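Local atomic coordinates of ferripyochelin binding protein (Salmonella enterica subsp. enterica serovar Typhimurium, PDB entry 3R3R), a protein that binds zinc and belongs to the gamma-class carbonic anhydrase family, so it may have a carbonic anhydrase-like activity, which is not established. Residues A[122-127]-A[139-144]; A[86-91]-A[103-108]. All coordinates share one frame; numbering follows the deposited sequence. Where two conformers were deposited one is given.

Contact 1 (A[122-127]-A[139-144]); sequences EDDVMI and LESGYL
Ser141 meets the 122-127 turn twice, through its backbone and through its hydroxyl. Ser141 N donates to Glu122 OE1 at 2.9 Å, arriving from above the carboxylate plane, while Ser141 OG donates to Asp123 O over 2.7 Å. OG stands anti to the backbone N (chi1 178°), which swings it across to that carbonyl; serine suits the place because its short side chain carries a donor. Glu122 is itself fixed at both ends: its N-H bonds to Leu139 O, and its other carboxylate oxygen, OE2, pairs with Arg138.

The packed part on the inner side belongs to Val125, Ile127 and Leu139. The CG2 branch of Val125 reaches Glu140 O at 3.5 Å and faces Ser141 CA, a beta-branched residue suiting the extended backbone, and Ile127 CD1 meets Leu139 CD1 at 4.0 Å with the two side chains crossing at about a right angle. Met126 N donates to Tyr143 O beside the parallel bridge of Met126 with Leu144, whose side chains share the opposite face, where Met126 touches helix 158-182. Gly142 holds the third position of a type II turn, with a positive phi of 92° that suits glycine, and Gly142 N reaches Asp124 O at 2.8 Å.

The outer side is looser and wetter. There a water donates both to Asp124 OD2, at 2.7 Å, and to Ser141 OG, while Asp124 OD1 forms a salt bridge with Arg106 and Glu140 is exposed. The chemistry implies a beta-helix corner joined by polar bonds at its turn and hydrocarbon packing on both sheet faces, with Arg138 and Arg106 likely offsetting the acidic charge of 122-124.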
loop_
_atom_site.group_PDB
_atom_site.type_symbol
_atom_site.label_atom_id
_atom_site.label_comp_id
_atom_site.label_asym_id
_atom_site.label_seq_id
_atom_site.Cartn_x
_atom_site.Cartn_y
_atom_site.Cartn_z
ATOM N N GLU A 122 -13.209 1.460 0.281
ATOM C CA GLU A 122 -13.730 1.607 -1.070
ATOM C C GLU A 122 -12.965 2.688 -1.861
ATOM O O GLU A 122 -12.082 3.375 -1.321
ATOM C CB GLU A 122 -15.227 1.895 -0.997
ATOM C CG GLU A 122 -16.013 0.731 -0.366
ATOM C CD GLU A 122 -17.517 0.990 -0.278
ATOM O OE1 GLU A 122 -17.974 2.044 -0.766
ATOM O OE2 GLU A 122 -18.244 0.143 0.290
ATOM N N ASP A 123 -13.276 2.821 -3.150
ATOM C CA ASP A 123 -12.582 3.784 -4.003
ATOM C C ASP A 123 -12.840 5.213 -3.526
ATOM O O ASP A 123 -13.870 5.489 -2.912
ATOM C CB ASP A 123 -13.095 3.688 -5.452
ATOM C CG ASP A 123 -12.933 2.307 -6.076
ATOM O OD1 ASP A 123 -12.098 1.490 -5.663
ATOM O OD2 ASP A 123 -13.639 2.057 -7.062
ATOM N N ASP A 124 -11.935 6.134 -3.862
ATOM C CA ASP A 124 -12.170 7.575 -3.657
ATOM C C ASP A 124 -12.401 7.892 -2.175
ATOM O O ASP A 124 -13.414 8.490 -1.796
ATOM C CB ASP A 124 -13.339 8.072 -4.508
ATOM C CG ASP A 124 -13.077 7.913 -5.993
ATOM O OD1 ASP A 124 -12.031 8.397 -6.458
ATOM O OD2 ASP A 124 -13.896 7.279 -6.690
ATOM N N VAL A 125 -11.444 7.498 -1.339
ATOM C CA VAL A 125 -11.535 7.713 0.098
ATOM C C VAL A 125 -10.260 8.385 0.572
ATOM O O VAL A 125 -9.162 8.097 0.059
ATOM C CB VAL A 125 -11.717 6.370 0.848
ATOM C CG1 VAL A 125 -11.498 6.514 2.364
ATOM C CG2 VAL A 125 -13.107 5.813 0.574
ATOM N N MET A 126 -10.403 9.301 1.534
ATOM C CA MET A 126 -9.234 9.860 2.204
ATOM C C MET A 126 -9.272 9.518 3.669
ATOM O O MET A 126 -10.316 9.640 4.322
ATOM C CB MET A 126 -9.202 11.377 2.068
ATOM C CG MET A 126 -7.977 12.059 2.649
ATOM S SD MET A 126 -8.095 13.835 2.308
ATOM C CE MET A 126 -8.853 13.806 0.688
ATOM N N ILE A 127 -8.127 9.094 4.188
ATOM C CA ILE A 127 -7.965 8.801 5.616
ATOM C C ILE A 127 -6.959 9.801 6.174
ATOM O O ILE A 127 -5.890 9.943 5.637
ATOM C CB ILE A 127 -7.465 7.360 5.805
ATOM C CG1 ILE A 127 -8.505 6.376 5.225
ATOM C CG2 ILE A 127 -7.143 7.061 7.283
ATOM C CD1 ILE A 127 -7.999 5.011 5.008
ATOM N N LEU A 139 -15.010 1.166 4.809
ATOM C CA LEU A 139 -15.058 2.617 4.643
ATOM C C LEU A 139 -15.717 2.936 3.310
ATOM O O LEU A 139 -15.219 2.577 2.245
ATOM C CB LEU A 139 -13.660 3.228 4.671
ATOM C CG LEU A 139 -12.863 2.969 5.952
ATOM C CD1 LEU A 139 -11.720 3.955 6.088
ATOM C CD2 LEU A 139 -13.748 3.016 7.186
ATOM N N GLU A 140 -16.848 3.616 3.395
ATOM C CA GLU A 140 -17.689 3.965 2.263
ATOM C C GLU A 140 -17.008 4.957 1.313
ATOM O O GLU A 140 -16.423 5.957 1.748
ATOM C CB GLU A 140 -18.967 4.595 2.853
ATOM C CG GLU A 140 -20.035 5.011 1.917
ATOM C CD GLU A 140 -21.333 5.432 2.628
ATOM O OE1 GLU A 140 -21.363 5.724 3.855
ATOM O OE2 GLU A 140 -22.341 5.495 1.920
ATOM N N SER A 141 -17.167 4.715 0.015
ATOM C CA SER A 141 -16.583 5.551 -1.025
ATOM C C SER A 141 -17.006 7.019 -0.924
ATOM O O SER A 141 -18.174 7.315 -0.659
ATOM C CB SER A 141 -16.980 4.989 -2.392
ATOM O OG SER A 141 -16.465 5.801 -3.419
ATOM N N GLY A 142 -16.057 7.935 -1.129
ATOM C CA GLY A 142 -16.380 9.343 -1.281
ATOM C C GLY A 142 -16.373 10.188 -0.023
ATOM O O GLY A 142 -16.856 11.317 -0.045
ATOM N N TYR A 143 -15.785 9.653 1.044
ATOM C CA TYR A 143 -15.759 10.314 2.346
ATOM C C TYR A 143 -14.354 10.449 2.915
ATOM O O TYR A 143 -13.418 9.727 2.524
ATOM C CB TYR A 143 -16.614 9.554 3.371
ATOM C CG TYR A 143 -18.091 9.651 3.100
ATOM C CD1 TYR A 143 -18.695 8.839 2.146
ATOM C CD2 TYR A 143 -18.887 10.568 3.777
ATOM C CE1 TYR A 143 -20.052 8.940 1.883
ATOM C CE2 TYR A 143 -20.243 10.667 3.523
ATOM C CZ TYR A 143 -20.815 9.857 2.578
ATOM O OH TYR A 143 -22.167 9.967 2.344
ATOM N N LEU A 144 -14.239 11.407 3.833
ATOM C CA LEU A 144 -13.090 11.585 4.703
ATOM C C LEU A 144 -13.325 10.838 6.008
ATOM O O LEU A 144 -14.385 10.982 6.627
ATOM C CB LEU A 144 -12.917 13.069 5.014
ATOM C CG LEU A 144 -11.885 13.401 6.097
ATOM C CD1 LEU A 144 -10.486 13.032 5.619
ATOM C CD2 LEU A 144 -11.936 14.876 6.473
HETATM O O HOH W 1 -16.000 5.646 -6.431
#

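Contact 2 (A[86-91]-A[103-108]); sequences IGEDVT and IGNRVL
Asn105 and Glu88 run side by side and point the same way, their amide and carboxylate planes turned 48° apart. Asn105 CG lies anti to its carbonyl carbon (chi1 -54°), which brings Asn105 OD1 to Glu88 N at 2.8 Å in a nearly straight bond of 173°. A short amide suits this place, since its oxygen can take a backbone N-H from the adjacent coil. Gly87 lies against the same oxygen, where a beta carbon would clash with Asn105 OD1 and Gly104 O.

Arg106 N donates to Glu88 O, and the Arg106 CG methylene rests on Asp89 CB at 3.9 Å. The charged ends have stronger partners elsewhere: Arg60 forms salt bridges with Glu88 and Asp89, and Asp124 one with Arg106 NE. A water, in plane at the guanidinium edge, adds a minor link from Arg106 NH1 to Asp89 OD2. Inside the turn Val90 crosses Ile103 obliquely, Val90 CG2 to Ile103 CG2 at 4.1 Å, both beta-branched residues suited to the extended backbone, and Thr91 N bonds to Val107 O.

Ile86 and Ile103 both pack on Leu98 of strand 97-99, and Ile103 and Val107 also touch Ile121 of strand 120-121. Helix 158-182 borders the other side, where Thr91 OG1 bonds to Ser167, Asp89 touches Ala168 and Arg106 meets Gln165.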
loop_
_atom_site.group_PDB
_atom_site.type_symbol
_atom_site.label_atom_id
_atom_site.label_comp_id
_atom_site.label_asym_id
_atom_site.label_seq_id
_atom_site.Cartn_x
_atom_site.Cartn_y
_atom_site.Cartn_z
ATOM N N ILE A 86 -4.242 -3.928 -2.824
ATOM C CA ILE A 86 -4.246 -2.474 -2.953
ATOM C C ILE A 86 -4.474 -2.147 -4.425
ATOM O O ILE A 86 -3.818 -2.725 -5.297
ATOM C CB ILE A 86 -2.904 -1.851 -2.479
ATOM C CG1 ILE A 86 -2.584 -2.263 -1.039
ATOM C CG2 ILE A 86 -2.899 -0.313 -2.648
ATOM C CD1 ILE A 86 -1.202 -1.840 -0.592
ATOM N N GLY A 87 -5.393 -1.223 -4.697
ATOM C CA GLY A 87 -5.761 -0.882 -6.065
ATOM C C GLY A 87 -4.810 0.067 -6.761
ATOM O O GLY A 87 -3.633 0.164 -6.404
ATOM N N GLU A 88 -5.336 0.730 -7.794
ATOM C CA GLU A 88 -4.588 1.629 -8.664
ATOM C C GLU A 88 -4.674 3.074 -8.180
ATOM O O GLU A 88 -5.671 3.472 -7.565
ATOM C CB GLU A 88 -5.156 1.565 -10.090
ATOM C CG GLU A 88 -5.180 0.159 -10.642
ATOM C CD GLU A 88 -5.491 0.108 -12.131
ATOM O OE1 GLU A 88 -6.131 1.031 -12.673
ATOM O OE2 GLU A 88 -5.081 -0.873 -12.780
ATOM N N ASP A 89 -3.638 3.865 -8.456
ATOM C CA ASP A 89 -3.621 5.299 -8.125
ATOM C C ASP A 89 -3.839 5.537 -6.636
ATOM O O ASP A 89 -4.503 6.499 -6.240
ATOM C CB ASP A 89 -4.665 6.064 -8.956
ATOM C CG ASP A 89 -4.410 5.951 -10.447
ATOM O OD1 ASP A 89 -3.313 6.347 -10.903
ATOM O OD2 ASP A 89 -5.272 5.403 -11.155
ATOM N N VAL A 90 -3.287 4.640 -5.823
ATOM C CA VAL A 90 -3.383 4.755 -4.370
ATOM C C VAL A 90 -2.143 5.455 -3.833
ATOM O O VAL A 90 -1.029 5.193 -4.299
ATOM C CB VAL A 90 -3.559 3.359 -3.706
ATOM C CG1 VAL A 90 -3.439 3.437 -2.191
ATOM C CG2 VAL A 90 -4.910 2.767 -4.098
ATOM N N THR A 91 -2.348 6.329 -2.848
ATOM C CA THR A 91 -1.265 6.967 -2.122
ATOM C C THR A 91 -1.225 6.423 -0.708
ATOM O O THR A 91 -2.102 6.723 0.104
ATOM C CB THR A 91 -1.477 8.501 -2.126
ATOM O OG1 THR A 91 -1.452 8.973 -3.482
ATOM C CG2 THR A 91 -0.386 9.225 -1.338
ATOM N N ILE A 103 -7.767 -2.316 -0.228
ATOM C CA ILE A 103 -7.877 -0.905 -0.532
ATOM C C ILE A 103 -8.218 -0.771 -2.003
ATOM O O ILE A 103 -7.580 -1.395 -2.839
ATOM C CB ILE A 103 -6.563 -0.182 -0.234
ATOM C CG1 ILE A 103 -6.215 -0.355 1.242
ATOM C CG2 ILE A 103 -6.663 1.289 -0.650
ATOM C CD1 ILE A 103 -4.915 0.295 1.644
ATOM N N GLY A 104 -9.240 0.020 -2.311
ATOM C CA GLY A 104 -9.674 0.217 -3.682
ATOM C C GLY A 104 -8.769 1.171 -4.424
ATOM O O GLY A 104 -7.605 1.339 -4.089
ATOM N N ASN A 105 -9.314 1.787 -5.463
ATOM C CA ASN A 105 -8.565 2.709 -6.304
ATOM C C ASN A 105 -8.700 4.148 -5.828
ATOM O O ASN A 105 -9.737 4.521 -5.281
ATOM C CB ASN A 105 -9.099 2.648 -7.741
ATOM C CG ASN A 105 -9.106 1.246 -8.311
ATOM O OD1 ASN A 105 -8.141 0.496 -8.180
ATOM N ND2 ASN A 105 -10.201 0.888 -8.959
ATOM N N ARG A 106 -7.665 4.960 -6.030
ATOM C CA ARG A 106 -7.747 6.399 -5.700
ATOM C C ARG A 106 -8.108 6.583 -4.217
ATOM O O ARG A 106 -9.105 7.208 -3.851
ATOM C CB ARG A 106 -8.733 7.147 -6.617
ATOM C CG ARG A 106 -8.387 7.006 -8.105
ATOM C CD ARG A 106 -9.448 7.675 -8.982
ATOM N NE ARG A 106 -10.777 7.169 -8.659
ATOM C CZ ARG A 106 -11.274 6.018 -9.100
ATOM N NH1 ARG A 106 -10.576 5.255 -9.938
ATOM N NH2 ARG A 106 -12.478 5.636 -8.706
ATOM N N VAL A 107 -7.278 5.999 -3.365
ATOM C CA VAL A 107 -7.405 6.157 -1.921
ATOM C C VAL A 107 -6.124 6.795 -1.425
ATOM O O VAL A 107 -5.029 6.432 -1.878
ATOM C CB VAL A 107 -7.603 4.784 -1.236
ATOM C CG1 VAL A 107 -7.510 4.889 0.294
ATOM C CG2 VAL A 107 -8.936 4.187 -1.671
ATOM N N LEU A 108 -6.259 7.760 -0.525
ATOM C CA LEU A 108 -5.100 8.343 0.149
ATOM C C LEU A 108 -5.168 7.895 1.611
ATOM O O LEU A 108 -6.074 8.232 2.337
ATOM C CB LEU A 108 -5.139 9.867 0.026
ATOM C CG LEU A 108 -4.119 10.665 0.846
ATOM C CD1 LEU A 108 -2.776 10.266 0.462
ATOM C CD2 LEU A 108 -4.320 12.148 0.635
HETATM O O HOH W 2 -7.808 5.150 -11.021
#

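Overall arrangement
From the N terminus, the chain forms contact 2 first: after 86-91 it passes through strand 97-99, which carries zinc ligand His99, and returns at 103-108, closing one coil of the left-handed beta-helix. It then goes on through strand 114-115 to 122-127 and, after strand 132-133, to 139-144, where contact 1 closes another. The two loops are in series, neither nested nor crossing. Their centres lie about 10 Å apart, yet they touch, because strands 107-109 and 125-127 are neighbours in one sheet and Asp123 and Asp124 reach back to Asn105 and Arg106. With that middle junction, the contacts tie together the same corner of four successive coils beside helix 158-182.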